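Eukaryotic translation initiation factor 4 gamma 2 (Homo sapiens, PDB 4IUL) probably acts in translation initiation as an eIF4G-related scaffold whose MIF4G domain interacts with the RNA helicase eIF4A. Local coordinates at residues A[43-48]-A[78-83]. Residues are numbered along the deposited sequence; the frame is centred on the assembly and turned at random.
Sequences LELLNV and AQLCLR
Leu45 and Leu80 meet with a methyl of Leu45 against the isopropyl end of Leu80. CD2 of Leu45 lies 3.6 Å from CD2 of Leu80 and 3.7 Å from CD1 of Leu80, and CG of Leu80 is close behind, so a single methyl group faces the whole fork. Both leucines carry CG anti to the backbone N (chi1 -175° in Leu45, -174° in Leu80), yet their starting directions differ: the first bond of Leu45 already points at helix 74-87, whereas that of Leu80 leaves to the flank and its outer carbons bring it across. The two side chains cross at about a right angle. Leu80 also rests on Cys42 and on Leu30 of helix 13-31, which ties the pair into the buried interior.

One residue further along, Leu46 meets a different kind of partner. The bends of Arg83 at chi2 and chi3 carry the guanidinium out to the side and turn its last part towards the C-terminal end of its helix, where NH1 forms a salt bridge with Asp87. That bond probably limits how the head can turn. CD1 of Leu46 approaches the group obliquely, 4.0 Å from NH2 of Arg83 and 4.1 Å from its NH1, a van der Waals contact of a methyl with a charged group. Leu84 and Asp87 extend the surface on which Leu46 lies.

The CA atoms of Leu46 and Arg83 stand 8.3 Å apart and those of Leu45 and Leu80 9.1 Å; side chains make the contacts between these segments. The example illustrates how a helix interface can pair a buried apolar contact with a charged margin neutralised within one helix. Helices 38-48 and 74-87, separated in sequence by helix 53-69, run in broadly the same direction, mutually inclined, and pack through apolar side chains, as in the HEAT-repeat solenoid of MIF4G domains.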
loop_
_atom_site.group_PDB
_atom_site.type_symbol
_atom_site.label_atom_id
_atom_site.label_comp_id
_atom_site.label_asym_id
_atom_site.label_seq_id
_atom_site.Cartn_x
_atom_site.Cartn_y
_atom_site.Cartn_z
ATOM N N LEU A 43 14.396 -3.873 -16.239
ATOM C CA LEU A 43 15.107 -3.120 -17.271
ATOM C C LEU A 43 14.250 -2.964 -18.519
ATOM O O LEU A 43 14.272 -1.915 -19.165
ATOM C CB LEU A 43 16.422 -3.816 -17.638
ATOM C CG LEU A 43 17.590 -3.628 -16.667
ATOM C CD1 LEU A 43 18.725 -4.567 -17.027
ATOM C CD2 LEU A 43 18.059 -2.182 -16.720
ATOM N N GLU A 44 13.504 -4.012 -18.857
ATOM C CA GLU A 44 12.636 -3.976 -20.029
ATOM C C GLU A 44 11.535 -2.932 -19.823
ATOM O O GLU A 44 11.243 -2.131 -20.715
ATOM C CB GLU A 44 12.003 -5.350 -20.259
ATOM C CG GLU A 44 11.564 -5.594 -21.697
ATOM C CD GLU A 44 10.764 -6.877 -21.853
ATOM O OE1 GLU A 44 11.082 -7.867 -21.152
ATOM O OE2 GLU A 44 9.824 -6.893 -22.682
ATOM N N LEU A 45 10.938 -2.939 -18.636
ATOM C CA LEU A 45 9.875 -2.001 -18.310
ATOM C C LEU A 45 10.361 -0.563 -18.406
ATOM O O LEU A 45 9.628 0.316 -18.861
ATOM C CB LEU A 45 9.331 -2.276 -16.905
ATOM C CG LEU A 45 8.126 -1.433 -16.478
ATOM C CD1 LEU A 45 7.060 -1.472 -17.572
ATOM C CD2 LEU A 45 7.567 -1.964 -15.164
ATOM N N LEU A 46 11.599 -0.330 -17.976
ATOM C CA LEU A 46 12.194 1.003 -18.023
ATOM C C LEU A 46 12.454 1.459 -19.457
ATOM O O LEU A 46 12.419 2.652 -19.760
ATOM C CB LEU A 46 13.516 1.024 -17.250
ATOM C CG LEU A 46 13.450 1.145 -15.727
ATOM C CD1 LEU A 46 14.814 0.853 -15.116
ATOM C CD2 LEU A 46 12.983 2.545 -15.359
ATOM N N ASN A 47 12.705 0.500 -20.340
ATOM C CA ASN A 47 12.998 0.812 -21.727
ATOM C C ASN A 47 11.798 1.329 -22.515
ATOM O O ASN A 47 11.960 2.165 -23.407
ATOM C CB ASN A 47 13.584 -0.427 -22.419
ATOM C CG ASN A 47 13.939 -0.173 -23.878
ATOM O OD1 ASN A 47 14.736 0.714 -24.191
ATOM N ND2 ASN A 47 13.349 -0.957 -24.777
ATOM N N VAL A 48 10.600 0.850 -22.183
ATOM C CA VAL A 48 9.396 1.261 -22.910
ATOM C C VAL A 48 8.300 1.985 -22.107
ATOM O O VAL A 48 7.391 2.581 -22.692
ATOM C CB VAL A 48 8.749 0.042 -23.601
ATOM C CG1 VAL A 48 8.177 -0.912 -22.553
ATOM C CG2 VAL A 48 7.673 0.502 -24.568
ATOM N N ALA A 78 6.689 -2.704 -5.112
ATOM C CA ALA A 78 7.104 -1.450 -4.488
ATOM C C ALA A 78 8.499 -1.064 -4.978
ATOM O O ALA A 78 8.790 0.114 -5.183
ATOM C CB ALA A 78 7.099 -1.585 -2.963
ATOM N N GLN A 79 9.353 -2.065 -5.172
ATOM C CA GLN A 79 10.711 -1.830 -5.642
ATOM C C GLN A 79 10.670 -1.378 -7.102
ATOM O O GLN A 79 11.478 -0.557 -7.538
ATOM C CB GLN A 79 11.543 -3.107 -5.508
ATOM C CG GLN A 79 13.050 -2.879 -5.522
ATOM C CD GLN A 79 13.535 -2.019 -4.358
ATOM O OE1 GLN A 79 13.213 -2.275 -3.198
ATOM N NE2 GLN A 79 14.323 -0.999 -4.669
ATOM N N LEU A 80 9.717 -1.914 -7.854
ATOM C CA LEU A 80 9.571 -1.539 -9.257
ATOM C C LEU A 80 9.173 -0.057 -9.348
ATOM O O LEU A 80 9.663 0.685 -10.205
ATOM C CB LEU A 80 8.514 -2.420 -9.920
ATOM C CG LEU A 80 8.315 -2.274 -11.426
ATOM C CD1 LEU A 80 9.601 -2.623 -12.173
ATOM C CD2 LEU A 80 7.179 -3.201 -11.853
ATOM N N CYS A 81 8.295 0.376 -8.447
ATOM C CA CYS A 81 7.865 1.770 -8.431
ATOM C C CYS A 81 9.035 2.699 -8.075
ATOM O O CYS A 81 9.151 3.802 -8.623
ATOM C CB CYS A 81 6.702 1.952 -7.447
ATOM S SG CYS A 81 5.124 1.203 -8.024
ATOM N N LEU A 82 9.909 2.247 -7.176
ATOM C CA LEU A 82 11.068 3.047 -6.775
ATOM C C LEU A 82 11.988 3.341 -7.959
ATOM O O LEU A 82 12.400 4.480 -8.162
ATOM C CB LEU A 82 11.865 2.331 -5.685
ATOM C CG LEU A 82 13.215 2.965 -5.297
ATOM C CD1 LEU A 82 13.014 4.414 -4.820
ATOM C CD2 LEU A 82 13.870 2.123 -4.190
ATOM N N ARG A 83 12.310 2.307 -8.733
ATOM C CA ARG A 83 13.180 2.450 -9.899
ATOM C C ARG A 83 12.601 3.446 -10.904
ATOM O O ARG A 83 13.311 4.318 -11.413
ATOM C CB ARG A 83 13.372 1.090 -10.580
ATOM C CG ARG A 83 13.802 -0.025 -9.632
ATOM C CD ARG A 83 15.270 0.077 -9.208
ATOM N NE ARG A 83 16.167 -0.383 -10.267
ATOM C CZ ARG A 83 16.587 0.371 -11.279
ATOM N NH1 ARG A 83 16.202 1.640 -11.371
ATOM N NH2 ARG A 83 17.370 -0.152 -12.216
#